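PDB 2ZGI: putative 4-amino-4-deoxychorismate lyase from Thermus thermophilus, which binds pyridoxal 5'-phosphate and is probably a lyase of the class-IV aminotransferase family, possibly one acting on 4-amino-4-deoxychorismate. Local coordinates for residues F62-L66 against L81-V85. Numbering follows the deposited sequence.
Sequences FLEDL and LRFTV
Leu81 meets helix 59-72 through one methyl, its CD1 lying 3.8 Å from CD1 of Leu66, the two side chains at roughly right angles. Leu66 has CG trans to its own nitrogen, and this chi1 of -175° swings the end of the side chain nearer the strand, where CD1 also touches the edge of the Phe83 ring near CZ. Arg82 turns to the other side of the sheet: its NE donates to Thr84 OG1 at 2.7 Å, and its guanidinium makes a cation-pi contact with Tyr19 of the second subunit. Phe83 and Phe62 reach past one another from opposite sides, their rings inclined at 52°, neither stacked nor edge-to-face. Phe62 CD1 comes within 3.5 Å of Phe83 CD1. Leu45 of helix 38-51 touches both side chains. Thr84 offers Phe62 just its carbonyl oxygen, at the ring edge and 4.0 Å from CZ. Val85 sets CG2 in the plane of the Phe62 ring, 3.7 Å from CZ. Cutting Phe62 back to an alanine would probably open a gap beside Phe83 and Val85 and leave the Phe83 ring freer to turn. Helix 59-72 thus packs on one side of the antiparallel sheet containing strand 78-86, with the Leu81 side chain about 11 Å from the bound pyridoxal phosphate. No hydrogen bond joins 62-66 to 81-85, so this mostly apolar contact probably rests on close fit and buried surface, while Asp65 adds a salt bridge to Arg90 on neighbouring strand 89-96.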
loop_
_atom_site.group_PDB
_atom_site.type_symbol
_atom_site.label_atom_id
_atom_site.label_comp_id
_atom_site.label_asym_id
_atom_site.label_seq_id
_atom_site.Cartn_x
_atom_site.Cartn_y
_atom_site.Cartn_z
ATOM N N PHE D 62 -32.238 -7.770 -26.442
ATOM C CA PHE D 62 -30.875 -7.715 -26.932
ATOM C C PHE D 62 -30.736 -8.461 -28.246
ATOM O O PHE D 62 -30.012 -8.036 -29.123
ATOM C CB PHE D 62 -29.915 -8.276 -25.883
ATOM C CG PHE D 62 -29.362 -7.226 -24.956
ATOM C CD1 PHE D 62 -28.679 -6.113 -25.472
ATOM C CD2 PHE D 62 -29.497 -7.356 -23.581
ATOM C CE1 PHE D 62 -28.150 -5.138 -24.625
ATOM C CE2 PHE D 62 -28.964 -6.375 -22.708
ATOM C CZ PHE D 62 -28.278 -5.275 -23.241
ATOM N N LEU D 63 -31.460 -9.571 -28.373
ATOM C CA LEU D 63 -31.460 -10.361 -29.609
ATOM C C LEU D 63 -32.180 -9.634 -30.741
ATOM O O LEU D 63 -31.807 -9.789 -31.906
ATOM C CB LEU D 63 -32.094 -11.729 -29.380
ATOM C CG LEU D 63 -31.379 -12.694 -28.435
ATOM C CD1 LEU D 63 -32.367 -13.799 -27.980
ATOM C CD2 LEU D 63 -30.141 -13.306 -29.050
ATOM N N GLU D 64 -33.212 -8.862 -30.395
ATOM C CA GLU D 64 -33.852 -7.921 -31.324
ATOM C C GLU D 64 -32.849 -6.873 -31.807
ATOM O O GLU D 64 -32.691 -6.640 -32.998
ATOM C CB GLU D 64 -34.963 -7.197 -30.587
ATOM C CG GLU D 64 -36.223 -6.956 -31.358
ATOM C CD GLU D 64 -37.379 -6.652 -30.409
ATOM O OE1 GLU D 64 -38.036 -7.609 -29.939
ATOM O OE2 GLU D 64 -37.594 -5.461 -30.102
ATOM N N ASP D 65 -32.162 -6.246 -30.859
ATOM C CA ASP D 65 -31.083 -5.311 -31.196
ATOM C C ASP D 65 -30.069 -5.949 -32.117
ATOM O O ASP D 65 -29.623 -5.329 -33.100
ATOM C CB ASP D 65 -30.364 -4.835 -29.931
ATOM C CG ASP D 65 -31.220 -3.917 -29.096
ATOM O OD1 ASP D 65 -32.291 -3.477 -29.598
ATOM O OD2 ASP D 65 -30.812 -3.612 -27.950
ATOM N N LEU D 66 -29.689 -7.185 -31.784
ATOM C CA LEU D 66 -28.630 -7.865 -32.512
ATOM C C LEU D 66 -28.956 -8.055 -33.992
ATOM O O LEU D 66 -28.104 -7.770 -34.850
ATOM C CB LEU D 66 -28.229 -9.156 -31.809
ATOM C CG LEU D 66 -27.054 -9.979 -32.326
ATOM C CD1 LEU D 66 -25.771 -9.136 -32.587
ATOM C CD2 LEU D 66 -26.780 -11.115 -31.337
ATOM N N LEU D 81 -18.971 -5.816 -31.254
ATOM C CA LEU D 81 -20.272 -5.502 -30.723
ATOM C C LEU D 81 -20.121 -5.150 -29.278
ATOM O O LEU D 81 -19.220 -5.640 -28.591
ATOM C CB LEU D 81 -21.207 -6.734 -30.835
ATOM C CG LEU D 81 -21.333 -7.429 -32.189
ATOM C CD1 LEU D 81 -22.023 -8.803 -32.044
ATOM C CD2 LEU D 81 -22.178 -6.527 -33.054
ATOM N N ARG D 82 -21.031 -4.323 -28.797
ATOM C CA ARG D 82 -21.051 -4.002 -27.408
ATOM C C ARG D 82 -22.466 -3.872 -26.871
ATOM O O ARG D 82 -23.295 -3.153 -27.456
ATOM C CB ARG D 82 -20.311 -2.699 -27.233
ATOM C CG ARG D 82 -19.955 -2.409 -25.819
ATOM C CD ARG D 82 -19.803 -0.929 -25.723
ATOM N NE ARG D 82 -20.322 -0.525 -24.455
ATOM C CZ ARG D 82 -19.572 -0.426 -23.376
ATOM N NH1 ARG D 82 -18.282 -0.669 -23.490
ATOM N NH2 ARG D 82 -20.113 -0.069 -22.228
ATOM N N PHE D 83 -22.731 -4.546 -25.748
ATOM C CA PHE D 83 -24.036 -4.545 -25.109
ATOM C C PHE D 83 -23.841 -3.959 -23.724
ATOM O O PHE D 83 -23.019 -4.440 -22.972
ATOM C CB PHE D 83 -24.589 -5.971 -24.938
ATOM C CG PHE D 83 -24.942 -6.685 -26.232
ATOM C CD1 PHE D 83 -25.651 -6.045 -27.247
ATOM C CD2 PHE D 83 -24.660 -8.040 -26.378
ATOM C CE1 PHE D 83 -26.007 -6.728 -28.416
ATOM C CE2 PHE D 83 -25.028 -8.737 -27.552
ATOM C CZ PHE D 83 -25.690 -8.071 -28.563
ATOM N N THR D 84 -24.597 -2.923 -23.387
ATOM C CA THR D 84 -24.405 -2.209 -22.116
ATOM C C THR D 84 -25.753 -2.117 -21.400
ATOM O O THR D 84 -26.766 -1.767 -22.023
ATOM C CB THR D 84 -23.825 -0.793 -22.341
ATOM O OG1 THR D 84 -22.680 -0.890 -23.185
ATOM C CG2 THR D 84 -23.419 -0.121 -21.015
ATOM N N VAL D 85 -25.745 -2.445 -20.116
ATOM C CA VAL D 85 -26.893 -2.323 -19.238
ATOM C C VAL D 85 -26.706 -1.256 -18.137
ATOM O O VAL D 85 -25.723 -1.273 -17.372
ATOM C CB VAL D 85 -27.214 -3.677 -18.564
ATOM C CG1 VAL D 85 -28.357 -3.535 -17.589
ATOM C CG2 VAL D 85 -27.554 -4.751 -19.639
#